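Local coordinates for protein branched-chain amino acid aminotransferase (Thermoproteus uzoniensis, PDB 5CE8) that uses pyridoxal 5'-phosphate as cofactor and probably transaminates leucine, isoleucine and valine, passing their amino groups to 2-oxoglutarate, at residues A262-I267 and Q282-T287; G45-W50 and I131-Y136; E226-I231 and E254-G259; E53-F58 and E100-R105. All coordinates share one frame; numbering follows the deposited sequence.

Interaction 1 (A262-I267 and Q282-T287); sequences AEITPI and QKIAET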
loop_
_atom_site.group_PDB
_atom_site.type_symbol
_atom_site.label_atom_id
_atom_site.label_comp_id
_atom_site.label_asym_id
_atom_site.label_seq_id
_atom_site.Cartn_x
_atom_site.Cartn_y
_atom_site.Cartn_z
ATOM N N ALA A 262 16.649 26.799 -6.563
ATOM C CA ALA A 262 15.471 27.217 -7.326
ATOM C C ALA A 262 14.961 28.640 -7.033
ATOM O O ALA A 262 14.242 29.224 -7.902
ATOM C CB ALA A 262 14.330 26.201 -7.061
ATOM N N GLU A 263 15.222 29.152 -5.815
ATOM C CA GLU A 263 14.587 30.403 -5.308
ATOM C C GLU A 263 13.056 30.183 -5.368
ATOM O O GLU A 263 12.562 29.227 -4.727
ATOM C CB GLU A 263 15.146 31.601 -6.076
ATOM C CG GLU A 263 16.705 31.609 -6.033
ATOM C CD GLU A 263 17.380 32.809 -6.697
ATOM O OE1 GLU A 263 18.374 33.381 -6.166
ATOM O OE2 GLU A 263 16.944 33.154 -7.791
ATOM N N ILE A 264 12.326 31.046 -6.041
ATOM C CA ILE A 264 10.843 30.954 -6.179
ATOM C C ILE A 264 10.626 30.891 -7.659
ATOM O O ILE A 264 10.815 31.896 -8.332
ATOM C CB ILE A 264 10.104 32.217 -5.607
ATOM C CG1 ILE A 264 10.702 32.663 -4.237
ATOM C CG2 ILE A 264 8.586 31.976 -5.482
ATOM C CD1 ILE A 264 10.613 31.642 -3.122
ATOM N N THR A 265 10.285 29.712 -8.182
ATOM C CA THR A 265 10.132 29.549 -9.628
ATOM C C THR A 265 8.669 29.220 -9.828
ATOM O O THR A 265 8.212 28.201 -9.291
ATOM C CB THR A 265 11.084 28.457 -10.128
ATOM O OG1 THR A 265 12.434 28.872 -9.935
ATOM C CG2 THR A 265 10.824 28.090 -11.588
ATOM N N PRO A 266 7.911 30.078 -10.570
ATOM C CA PRO A 266 6.560 29.770 -11.096
ATOM C C PRO A 266 6.542 28.443 -11.893
ATOM O O PRO A 266 7.458 28.198 -12.685
ATOM C CB PRO A 266 6.309 30.924 -12.121
ATOM C CG PRO A 266 7.190 31.992 -11.739
ATOM C CD PRO A 266 8.433 31.307 -11.211
ATOM N N ILE A 267 5.498 27.641 -11.743
ATOM C CA ILE A 267 5.257 26.488 -12.581
ATOM C C ILE A 267 4.130 26.884 -13.599
ATOM O O ILE A 267 3.045 27.120 -13.185
ATOM C CB ILE A 267 4.880 25.273 -11.712
ATOM C CG1 ILE A 267 6.071 24.869 -10.897
ATOM C CG2 ILE A 267 4.605 24.078 -12.597
ATOM C CD1 ILE A 267 5.722 24.103 -9.658
ATOM N N GLN A 282 4.333 35.784 -7.815
ATOM C CA GLN A 282 5.121 36.993 -8.059
ATOM C C GLN A 282 5.427 37.769 -6.774
ATOM O O GLN A 282 6.617 38.167 -6.540
ATOM C CB GLN A 282 4.595 37.891 -9.207
ATOM N N LYS A 283 4.432 37.957 -5.911
ATOM C CA LYS A 283 4.626 38.774 -4.742
ATOM C C LYS A 283 5.581 38.014 -3.834
ATOM O O LYS A 283 6.529 38.627 -3.328
ATOM C CB LYS A 283 3.300 39.189 -4.043
ATOM C CG LYS A 283 3.468 39.837 -2.683
ATOM C CD LYS A 283 4.072 41.236 -2.921
ATOM C CE LYS A 283 4.181 42.183 -1.698
ATOM N NZ LYS A 283 2.885 42.797 -1.422
ATOM N N ILE A 284 5.419 36.712 -3.670
ATOM C CA ILE A 284 6.407 35.910 -2.849
ATOM C C ILE A 284 7.855 35.985 -3.474
ATOM O O ILE A 284 8.856 36.260 -2.767
ATOM C CB ILE A 284 5.944 34.442 -2.544
ATOM C CG1 ILE A 284 4.755 34.462 -1.569
ATOM C CG2 ILE A 284 7.039 33.677 -1.746
ATOM C CD1 ILE A 284 3.995 33.170 -1.573
ATOM N N ALA A 285 7.963 35.853 -4.796
ATOM C CA ALA A 285 9.260 35.928 -5.466
ATOM C C ALA A 285 9.928 37.295 -5.160
ATOM O O ALA A 285 11.092 37.348 -4.676
ATOM C CB ALA A 285 9.083 35.756 -6.956
ATOM N N GLU A 286 9.193 38.385 -5.443
ATOM C CA GLU A 286 9.683 39.804 -5.196
ATOM C C GLU A 286 10.117 39.998 -3.747
ATOM O O GLU A 286 11.168 40.598 -3.496
ATOM C CB GLU A 286 8.657 40.844 -5.599
ATOM C CG GLU A 286 8.332 40.948 -7.087
ATOM C CD GLU A 286 6.914 41.455 -7.391
ATOM O OE1 GLU A 286 6.125 41.738 -6.456
ATOM O OE2 GLU A 286 6.531 41.502 -8.588
ATOM N N THR A 287 9.364 39.460 -2.768
ATOM C CA THR A 287 9.658 39.634 -1.298
ATOM C C THR A 287 10.871 38.833 -0.917
ATOM O O THR A 287 11.868 39.407 -0.350
ATOM C CB THR A 287 8.451 39.209 -0.447
ATOM O OG1 THR A 287 7.262 39.865 -0.959
ATOM C CG2 THR A 287 8.622 39.513 0.956
#

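Interaction 2 (G45-W50 and I131-Y136); sequences GIRAYW and IPFGKY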
loop_
_atom_site.group_PDB
_atom_site.type_symbol
_atom_site.label_atom_id
_atom_site.label_comp_id
_atom_site.label_asym_id
_atom_site.label_seq_id
_atom_site.Cartn_x
_atom_site.Cartn_y
_atom_site.Cartn_z
ATOM N N GLY A 45 22.825 22.933 0.862
ATOM C CA GLY A 45 22.896 23.862 -0.267
ATOM C C GLY A 45 22.646 25.203 0.366
ATOM O O GLY A 45 21.709 25.325 1.159
ATOM N N ILE A 46 23.579 26.125 0.165
ATOM C CA ILE A 46 23.462 27.438 0.786
ATOM C C ILE A 46 23.824 28.447 -0.249
ATOM O O ILE A 46 24.821 28.264 -0.943
ATOM C CB ILE A 46 24.370 27.633 1.970
ATOM C CG1 ILE A 46 24.192 26.474 2.979
ATOM C CG2 ILE A 46 24.119 29.021 2.590
ATOM C CD1 ILE A 46 25.227 26.418 4.151
ATOM N N ARG A 47 23.040 29.515 -0.334
ATOM C CA ARG A 47 23.428 30.622 -1.215
ATOM C C ARG A 47 23.972 31.841 -0.517
ATOM O O ARG A 47 23.637 32.130 0.618
ATOM C CB ARG A 47 22.259 31.037 -2.112
ATOM C CG ARG A 47 22.092 30.145 -3.315
ATOM C CD ARG A 47 20.819 30.443 -4.067
ATOM N NE ARG A 47 21.215 31.337 -5.077
ATOM C CZ ARG A 47 21.010 31.222 -6.367
ATOM N NH1 ARG A 47 20.216 30.292 -6.909
ATOM N NH2 ARG A 47 21.588 32.166 -7.110
ATOM N N ALA A 48 24.797 32.583 -1.266
ATOM C CA ALA A 48 25.260 33.866 -0.836
ATOM C C ALA A 48 24.927 34.738 -1.937
ATOM O O ALA A 48 25.115 34.375 -3.086
ATOM C CB ALA A 48 26.753 33.860 -0.633
ATOM N N TYR A 49 24.464 35.929 -1.592
ATOM C CA TYR A 49 24.107 36.898 -2.586
ATOM C C TYR A 49 24.850 38.279 -2.397
ATOM O O TYR A 49 24.937 38.834 -1.307
ATOM C CB TYR A 49 22.649 37.188 -2.468
ATOM C CG TYR A 49 21.685 36.082 -2.802
ATOM C CD1 TYR A 49 21.147 35.992 -4.081
ATOM C CD2 TYR A 49 21.204 35.231 -1.831
ATOM C CE1 TYR A 49 20.190 35.049 -4.413
ATOM C CE2 TYR A 49 20.210 34.283 -2.154
ATOM C CZ TYR A 49 19.724 34.200 -3.432
ATOM O OH TYR A 49 18.742 33.300 -3.760
ATOM N N TRP A 50 25.306 38.799 -3.511
ATOM C CA TRP A 50 26.007 40.058 -3.628
ATOM C C TRP A 50 24.938 41.087 -3.886
ATOM O O TRP A 50 24.239 40.975 -4.846
ATOM C CB TRP A 50 26.878 40.038 -4.882
ATOM C CG TRP A 50 27.744 41.254 -5.037
ATOM C CD1 TRP A 50 27.770 42.134 -6.112
ATOM C CD2 TRP A 50 28.722 41.714 -4.122
ATOM N NE1 TRP A 50 28.722 43.112 -5.896
ATOM C CE2 TRP A 50 29.319 42.873 -4.681
ATOM C CE3 TRP A 50 29.175 41.256 -2.901
ATOM C CZ2 TRP A 50 30.316 43.576 -4.037
ATOM C CZ3 TRP A 50 30.199 41.955 -2.247
ATOM C CH2 TRP A 50 30.765 43.106 -2.832
ATOM N N ILE A 131 30.943 28.097 -4.958
ATOM C CA ILE A 131 31.060 28.201 -6.348
ATOM C C ILE A 131 30.172 29.316 -6.954
ATOM O O ILE A 131 29.006 29.491 -6.562
ATOM C CB ILE A 131 30.831 26.769 -6.979
ATOM C CG1 ILE A 131 29.572 26.662 -7.833
ATOM C CG2 ILE A 131 30.867 25.661 -5.907
ATOM C CD1 ILE A 131 29.460 25.348 -8.596
ATOM N N PRO A 132 30.680 30.011 -7.987
ATOM C CA PRO A 132 29.835 30.959 -8.645
ATOM C C PRO A 132 28.635 30.276 -9.194
ATOM O O PRO A 132 28.750 29.119 -9.617
ATOM C CB PRO A 132 30.697 31.466 -9.785
ATOM C CG PRO A 132 32.044 31.391 -9.220
ATOM C CD PRO A 132 32.065 30.104 -8.465
ATOM N N PHE A 133 27.477 30.942 -9.149
ATOM C CA PHE A 133 26.183 30.274 -9.540
ATOM C C PHE A 133 25.121 31.308 -9.807
ATOM O O PHE A 133 24.857 32.160 -8.947
ATOM C CB PHE A 133 25.703 29.328 -8.411
ATOM C CG PHE A 133 24.707 28.239 -8.845
ATOM C CD1 PHE A 133 25.107 27.186 -9.664
ATOM C CD2 PHE A 133 23.380 28.226 -8.352
ATOM C CE1 PHE A 133 24.219 26.149 -9.998
ATOM C CE2 PHE A 133 22.501 27.200 -8.681
ATOM C CZ PHE A 133 22.904 26.168 -9.506
ATOM N N GLY A 134 24.575 31.283 -11.030
ATOM C CA GLY A 134 23.370 32.022 -11.399
ATOM C C GLY A 134 22.070 31.273 -11.060
ATOM O O GLY A 134 21.863 30.708 -9.932
ATOM N N LYS A 135 21.174 31.235 -12.040
ATOM C CA LYS A 135 19.832 30.590 -11.844
ATOM C C LYS A 135 19.795 29.041 -12.144
ATOM O O LYS A 135 20.553 28.569 -13.019
ATOM C CB LYS A 135 18.770 31.416 -12.622
ATOM C CG LYS A 135 18.550 32.832 -12.035
ATOM N N TYR A 136 18.961 28.277 -11.393
ATOM C CA TYR A 136 18.721 26.783 -11.580
ATOM C C TYR A 136 17.523 26.431 -12.497
ATOM O O TYR A 136 17.522 25.394 -13.187
ATOM C CB TYR A 136 18.480 26.065 -10.219
ATOM C CG TYR A 136 18.505 24.525 -10.250
ATOM C CD1 TYR A 136 19.560 23.848 -10.864
ATOM C CD2 TYR A 136 17.514 23.751 -9.616
ATOM C CE1 TYR A 136 19.653 22.458 -10.871
ATOM C CE2 TYR A 136 17.567 22.324 -9.645
ATOM C CZ TYR A 136 18.653 21.691 -10.255
ATOM O OH TYR A 136 18.791 20.318 -10.299
#

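Interaction 3 (E226-I231 and E254-G259); sequences ETVISI and EAFFVG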
loop_
_atom_site.group_PDB
_atom_site.type_symbol
_atom_site.label_atom_id
_atom_site.label_comp_id
_atom_site.label_asym_id
_atom_site.label_seq_id
_atom_site.Cartn_x
_atom_site.Cartn_y
_atom_site.Cartn_z
ATOM N N GLU A 226 10.380 27.180 4.574
ATOM C CA GLU A 226 10.165 27.799 5.810
ATOM C C GLU A 226 10.129 29.324 5.620
ATOM O O GLU A 226 9.211 30.027 6.124
ATOM C CB GLU A 226 11.236 27.406 6.812
ATOM C CG GLU A 226 10.938 27.786 8.263
ATOM C CD GLU A 226 12.080 27.470 9.203
ATOM O OE1 GLU A 226 12.548 26.275 9.250
ATOM O OE2 GLU A 226 12.495 28.383 9.918
ATOM N N THR A 227 11.075 29.864 4.870
ATOM C CA THR A 227 10.996 31.322 4.552
ATOM C C THR A 227 9.650 31.740 3.936
ATOM O O THR A 227 9.061 32.786 4.344
ATOM C CB THR A 227 12.226 31.700 3.673
ATOM O OG1 THR A 227 13.394 31.263 4.401
ATOM C CG2 THR A 227 12.288 33.080 3.395
ATOM N N VAL A 228 9.239 31.009 2.904
ATOM C CA VAL A 228 7.967 31.259 2.235
ATOM C C VAL A 228 6.811 31.268 3.275
ATOM O O VAL A 228 5.884 32.142 3.215
ATOM C CB VAL A 228 7.725 30.280 1.112
ATOM C CG1 VAL A 228 6.263 30.247 0.629
ATOM C CG2 VAL A 228 8.641 30.627 -0.106
ATOM N N ILE A 229 6.896 30.353 4.246
ATOM C CA ILE A 229 5.808 30.266 5.225
ATOM C C ILE A 229 5.868 31.596 6.061
ATOM O O ILE A 229 4.863 32.213 6.238
ATOM C CB ILE A 229 5.833 28.925 6.015
ATOM C CG1 ILE A 229 5.348 27.805 5.155
ATOM C CG2 ILE A 229 5.047 29.035 7.291
ATOM C CD1 ILE A 229 5.774 26.418 5.611
ATOM N N SER A 230 7.042 32.061 6.515
ATOM C CA SER A 230 7.163 33.377 7.221
ATOM C C SER A 230 6.690 34.528 6.376
ATOM O O SER A 230 5.994 35.458 6.839
ATOM C CB SER A 230 8.622 33.573 7.531
ATOM O OG SER A 230 8.997 32.537 8.464
ATOM N N ILE A 231 7.060 34.504 5.099
ATOM C CA ILE A 231 6.654 35.616 4.203
ATOM C C ILE A 231 5.130 35.578 4.117
ATOM O O ILE A 231 4.488 36.638 4.220
ATOM C CB ILE A 231 7.260 35.445 2.800
ATOM C CG1 ILE A 231 8.758 35.866 2.814
ATOM C CG2 ILE A 231 6.519 36.231 1.765
ATOM C CD1 ILE A 231 9.474 35.281 1.620
ATOM N N GLU A 254 -2.480 28.804 -9.336
ATOM C CA GLU A 254 -1.018 29.043 -9.451
ATOM C C GLU A 254 -0.284 27.943 -8.775
ATOM O O GLU A 254 -0.842 27.205 -7.930
ATOM C CB GLU A 254 -0.465 30.347 -8.756
ATOM C CG GLU A 254 -1.299 31.569 -8.684
ATOM C CD GLU A 254 -0.620 32.701 -7.935
ATOM O OE1 GLU A 254 0.652 32.874 -8.044
ATOM O OE2 GLU A 254 -1.396 33.459 -7.305
ATOM N N ALA A 255 0.992 27.852 -9.138
ATOM C CA ALA A 255 1.941 26.848 -8.610
ATOM C C ALA A 255 3.359 27.322 -8.769
ATOM O O ALA A 255 3.695 28.086 -9.688
ATOM C CB ALA A 255 1.791 25.482 -9.282
ATOM N N PHE A 256 4.147 26.978 -7.790
ATOM C CA PHE A 256 5.573 27.279 -7.793
ATOM C C PHE A 256 6.410 26.305 -6.948
ATOM O O PHE A 256 5.958 25.728 -5.966
ATOM C CB PHE A 256 5.835 28.736 -7.370
ATOM C CG PHE A 256 5.387 29.134 -5.991
ATOM C CD1 PHE A 256 4.082 29.516 -5.754
ATOM C CD2 PHE A 256 6.284 29.194 -4.919
ATOM C CE1 PHE A 256 3.653 29.994 -4.488
ATOM C CE2 PHE A 256 5.865 29.668 -3.683
ATOM C CZ PHE A 256 4.537 30.002 -3.432
ATOM N N PHE A 257 7.652 26.170 -7.382
ATOM C CA PHE A 257 8.713 25.460 -6.684
ATOM C C PHE A 257 9.562 26.465 -5.900
ATOM O O PHE A 257 9.747 27.646 -6.310
ATOM C CB PHE A 257 9.704 24.894 -7.671
ATOM C CG PHE A 257 9.251 23.699 -8.438
ATOM C CD1 PHE A 257 8.928 22.545 -7.803
ATOM C CD2 PHE A 257 9.181 23.732 -9.871
ATOM C CE1 PHE A 257 8.590 21.412 -8.533
ATOM C CE2 PHE A 257 8.803 22.622 -10.578
ATOM C CZ PHE A 257 8.512 21.438 -9.908
ATOM N N VAL A 258 10.107 25.975 -4.767
ATOM C CA VAL A 258 10.980 26.747 -3.886
ATOM C C VAL A 258 12.157 25.828 -3.507
ATOM O O VAL A 258 11.969 24.568 -3.411
ATOM C CB VAL A 258 10.266 27.368 -2.654
ATOM C CG1 VAL A 258 9.037 28.140 -3.098
ATOM C CG2 VAL A 258 9.870 26.318 -1.664
ATOM N N GLY A 259 13.345 26.459 -3.396
ATOM C CA GLY A 259 14.541 25.785 -3.010
ATOM C C GLY A 259 15.672 26.770 -3.075
ATOM O O GLY A 259 15.545 27.848 -3.698
#

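Interaction 4 (E53-F58 and E100-R105); sequences ENLYVF and EDLYIR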
loop_
_atom_site.group_PDB
_atom_site.type_symbol
_atom_site.label_atom_id
_atom_site.label_comp_id
_atom_site.label_asym_id
_atom_site.label_seq_id
_atom_site.Cartn_x
_atom_site.Cartn_y
_atom_site.Cartn_z
ATOM N N GLU A 53 27.020 46.006 -2.096
ATOM C CA GLU A 53 27.799 46.451 -0.890
ATOM C C GLU A 53 28.525 45.339 -0.195
ATOM O O GLU A 53 29.515 45.569 0.511
ATOM C CB GLU A 53 26.879 47.024 0.211
ATOM N N ASN A 54 27.949 44.144 -0.243
ATOM C CA ASN A 54 28.471 43.056 0.570
ATOM C C ASN A 54 27.887 41.752 0.046
ATOM O O ASN A 54 26.974 41.754 -0.763
ATOM C CB ASN A 54 28.164 43.264 2.068
ATOM C CG ASN A 54 29.159 42.573 3.014
ATOM O OD1 ASN A 54 29.783 41.561 2.697
ATOM N ND2 ASN A 54 29.257 43.100 4.207
ATOM N N LEU A 55 28.493 40.658 0.482
ATOM C CA LEU A 55 28.049 39.300 0.115
ATOM C C LEU A 55 27.457 38.731 1.367
ATOM O O LEU A 55 28.190 38.627 2.358
ATOM C CB LEU A 55 29.247 38.463 -0.333
ATOM C CG LEU A 55 28.932 37.036 -0.850
ATOM C CD1 LEU A 55 27.822 37.037 -1.901
ATOM C CD2 LEU A 55 30.160 36.381 -1.437
ATOM N N TYR A 56 26.143 38.437 1.328
ATOM C CA TYR A 56 25.362 37.867 2.490
ATOM C C TYR A 56 25.010 36.393 2.249
ATOM O O TYR A 56 24.409 36.004 1.226
ATOM C CB TYR A 56 24.091 38.693 2.805
ATOM C CG TYR A 56 24.487 40.113 3.270
ATOM C CD1 TYR A 56 24.963 40.326 4.526
ATOM C CD2 TYR A 56 24.446 41.195 2.394
ATOM C CE1 TYR A 56 25.352 41.582 4.963
ATOM C CE2 TYR A 56 24.839 42.478 2.810
ATOM C CZ TYR A 56 25.343 42.645 4.097
ATOM O OH TYR A 56 25.763 43.866 4.549
ATOM N N VAL A 57 25.434 35.568 3.198
ATOM C CA VAL A 57 25.094 34.161 3.170
ATOM C C VAL A 57 23.702 33.996 3.826
ATOM O O VAL A 57 23.453 34.570 4.881
ATOM C CB VAL A 57 26.065 33.295 3.945
ATOM C CG1 VAL A 57 25.808 31.843 3.586
ATOM C CG2 VAL A 57 27.566 33.599 3.742
ATOM N N PHE A 58 22.793 33.328 3.132
ATOM C CA PHE A 58 21.389 33.346 3.527
ATOM C C PHE A 58 21.148 32.165 4.362
ATOM O O PHE A 58 21.393 31.013 3.890
ATOM C CB PHE A 58 20.451 33.307 2.376
ATOM C CG PHE A 58 19.015 33.460 2.806
ATOM C CD1 PHE A 58 18.553 34.682 3.396
ATOM C CD2 PHE A 58 18.141 32.430 2.670
ATOM C CE1 PHE A 58 17.263 34.791 3.871
ATOM C CE2 PHE A 58 16.828 32.557 3.034
ATOM C CZ PHE A 58 16.360 33.752 3.610
ATOM N N GLU A 100 30.316 37.974 -5.545
ATOM C CA GLU A 100 29.240 37.612 -6.509
ATOM C C GLU A 100 28.390 36.470 -5.905
ATOM O O GLU A 100 28.820 35.832 -4.961
ATOM C CB GLU A 100 29.871 37.110 -7.807
ATOM C CG GLU A 100 30.482 35.686 -7.693
ATOM C CD GLU A 100 31.442 35.351 -8.824
ATOM O OE1 GLU A 100 31.043 34.860 -9.875
ATOM O OE2 GLU A 100 32.631 35.592 -8.637
ATOM N N ASP A 101 27.249 36.194 -6.531
ATOM C CA ASP A 101 26.296 35.130 -6.109
ATOM C C ASP A 101 26.988 33.767 -6.209
ATOM O O ASP A 101 27.698 33.444 -7.211
ATOM C CB ASP A 101 25.036 35.085 -6.980
ATOM C CG ASP A 101 24.175 36.294 -6.842
ATOM O OD1 ASP A 101 24.496 37.112 -5.993
ATOM O OD2 ASP A 101 23.210 36.439 -7.657
ATOM N N LEU A 102 26.829 33.017 -5.133
ATOM C CA LEU A 102 27.408 31.692 -4.950
ATOM C C LEU A 102 26.359 30.691 -4.489
ATOM O O LEU A 102 25.389 31.097 -3.871
ATOM C CB LEU A 102 28.431 31.724 -3.841
ATOM C CG LEU A 102 29.620 32.684 -3.894
ATOM C CD1 LEU A 102 30.456 32.525 -2.589
ATOM C CD2 LEU A 102 30.408 32.480 -5.192
ATOM N N TYR A 103 26.593 29.435 -4.845
ATOM C CA TYR A 103 26.038 28.266 -4.197
ATOM C C TYR A 103 27.180 27.602 -3.444
ATOM O O TYR A 103 28.245 27.327 -3.979
ATOM C CB TYR A 103 25.491 27.350 -5.256
ATOM C CG TYR A 103 24.763 26.160 -4.720
ATOM C CD1 TYR A 103 25.445 24.977 -4.453
ATOM C CD2 TYR A 103 23.392 26.197 -4.501
ATOM C CE1 TYR A 103 24.789 23.874 -3.974
ATOM C CE2 TYR A 103 22.715 25.079 -4.007
ATOM C CZ TYR A 103 23.412 23.914 -3.805
ATOM O OH TYR A 103 22.790 22.817 -3.244
ATOM N N ILE A 104 26.962 27.393 -2.178
ATOM C CA ILE A 104 27.887 26.748 -1.275
ATOM C C ILE A 104 27.399 25.275 -0.930
ATOM O O ILE A 104 26.243 25.046 -0.500
ATOM C CB ILE A 104 27.952 27.596 -0.001
ATOM C CG1 ILE A 104 28.507 29.044 -0.304
ATOM C CG2 ILE A 104 28.834 26.946 1.048
ATOM C CD1 ILE A 104 27.886 30.074 0.630
ATOM N N ARG A 105 28.256 24.309 -1.177
ATOM C CA ARG A 105 27.958 22.914 -0.877
ATOM C C ARG A 105 28.785 22.280 0.271
ATOM O O ARG A 105 30.005 21.930 0.052
ATOM C CB ARG A 105 28.295 22.123 -2.092
ATOM C CG ARG A 105 28.137 20.609 -1.899
ATOM C CD ARG A 105 26.777 20.077 -1.424
ATOM N NE ARG A 105 25.583 20.448 -2.174
ATOM C CZ ARG A 105 25.106 19.841 -3.251
ATOM N NH1 ARG A 105 25.704 18.811 -3.868
ATOM N NH2 ARG A 105 23.993 20.302 -3.763
#

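Interaction 1 (A262-I267 and Q282-T287)
With chi1 at -44°, I264 sets CG1 opposite its carbonyl carbon and CG2 opposite its backbone N, which lays both branches against the backbone of A285 on helix 279-292. CG1 of I264 comes within 3.8 Å of the CA of A285, while its CG2 methyl is 4.0 Å from the N of the same residue. The CB atoms of I264 and A285 meet alongside at 3.9 Å. Further out, chi2 (-61°) swings CD1 of I264 to 4.3 Å from CG2 of I284, whose other branch leads away.

I264 sits where the chain turns the corner into strand 265-270. The turn is tied from within: OG1 of T265 donates to O of A262 at 2.7 Å. V228, F256, V258 and Y288 also pack on I264, and the side chain of T224, which binds the cofactor, is about 4 Å away at the nearest atoms.

No polar group bridges the two segments. The contact between corner and helix therefore rests on van der Waals packing of aliphatic groups, with the I264 side chain about 9 Å from the cofactor.

Interaction 2 (G45-W50 and I131-Y136)
R47 reaches F133 and G134 in a side-chain-to-backbone contact that ties strand 41-50 to the loop leaving strand 125-132. Both strands belong to the antiparallel sheet of the class-IV aminotransferase fold, and strand 102-109 runs between them, so the arginine has to span a whole strand; the CA atoms of R47 and F133 are still 8.8 Å apart.

The long chain of R47 is extended as far as CD and then bends at chi3 (95°), which turns the guanidinium toward the loop, with O of G134 near its edge. There NH2 of R47 donates to O of G134 at 3.2 Å. The bond is far from straight, with an N-H...O angle of 139°, and the donor stands well above the carbonyl plane instead of on a lone pair. The carbonyl oxygen of F133 is also near, 3.7 Å from NH2 of R47.

R47 also packs on T260, a residue that binds pyridoxal phosphate, and its side chain is about 8 Å from the cofactor, so the contact borders the active site. A long, weak ion pair links NH2 of R47 to OE1 of E263. At either end of 131-136, I131 and Y136 pack on I115 and L117 of the second subunit.

F133 completes the arrangement: its ring presents an edge to the arginine, the two planes are 62° apart, and CD2 of F133 lies over one guanidinium face, 4.0 Å from NH1 of R47.

Interaction 3 (E226-I231 and E254-G259)
Helix 223-235 lies against one face of strand 254-259, V228 and V258 facing each other with their CA atoms 8.2 Å apart. V228 is the helix residue that makes the contact, touching F256 and V258, alternate residues of the strand. Its chi1 of 164° sets CG1 anti to the backbone N and CG2 anti to the carbonyl carbon, and the fork reaches a different strand residue with each prong. CG2 of V228 meets CG1 of V258 at 3.9 Å. CG1 of V228 comes to CE2 of F256 at 4.4 Å, approaching the edge of the ring near its plane, not a face.

The ring of F256 runs parallel to that of F203 on neighbouring strand 201-206, and V228 touches F203 as well. The cofactor is near: T224, near the start of the same helix, binds pyridoxal phosphate, and G259, the residue after V258, touches it.

All three residues that meet here are buried and the contact is wholly apolar, so between these segments helix and strand are held by van der Waals packing of valine methyls and a ring edge.

Interaction 4 (E53-F58 and E100-R105)
L55 lays its forked end over the backbone carbonyl of E100, with CD1 at 3.4 Å and CD2 at 3.8 Å from O of E100. CG stands anti to the backbone N (chi1 -176°), which carries both methyls out toward the other segment. CD2 of L55 goes on to meet CD1 of L102 at 4.0 Å, the two side chains crossing at about a right angle.

Two residues further along each strand the pattern recurs: CG1 of V57 touches the CD1 tip of I104 at 4.0 Å, again nearly at right angles. The contact is thus a row of methyls on one face of the sheet. It also buries the backbone N of E100, which has no partner in the model.

Just before L55 the chain is braced by OD1 of N54, which takes the N-H of L55 on a lone pair at 2.7 Å. At the far end R105 NH2 donates to OH of Y103 at 2.8 Å, while R105 NH1 bonds N37 and Y38 of the second subunit.

Strands 55-58 and 102-109 run parallel with strand 41-50 between them, antiparallel to both. Its I46, A48 and W50 share in the packing, strand 125-132 adds A130 and I128 beyond, and L60, H63 and M64 of helix 60-74 pack on I46.

Interactions 2 and 4 share the antiparallel sheet, their centres 6 Å apart, with strand 41-50 next to both strands of interaction 4; both also reach the second subunit. Interactions 1 and 3, 7 Å apart between centres, belong to the mixed sheet, where strands 254-259 and 265-270 are neighbours. Along the chain interaction 4 falls between the two segments of interaction 2, and interactions 3 and 1 follow in turn. The two groups lie 16 to 20 Å apart between centres, yet E263 touches R47 and Y49, and T227 packs on F58. Cofactor-binding residues lie close to both groups: H63, on helix 60-74, and T224, on helix 223-235, both bind pyridoxal phosphate.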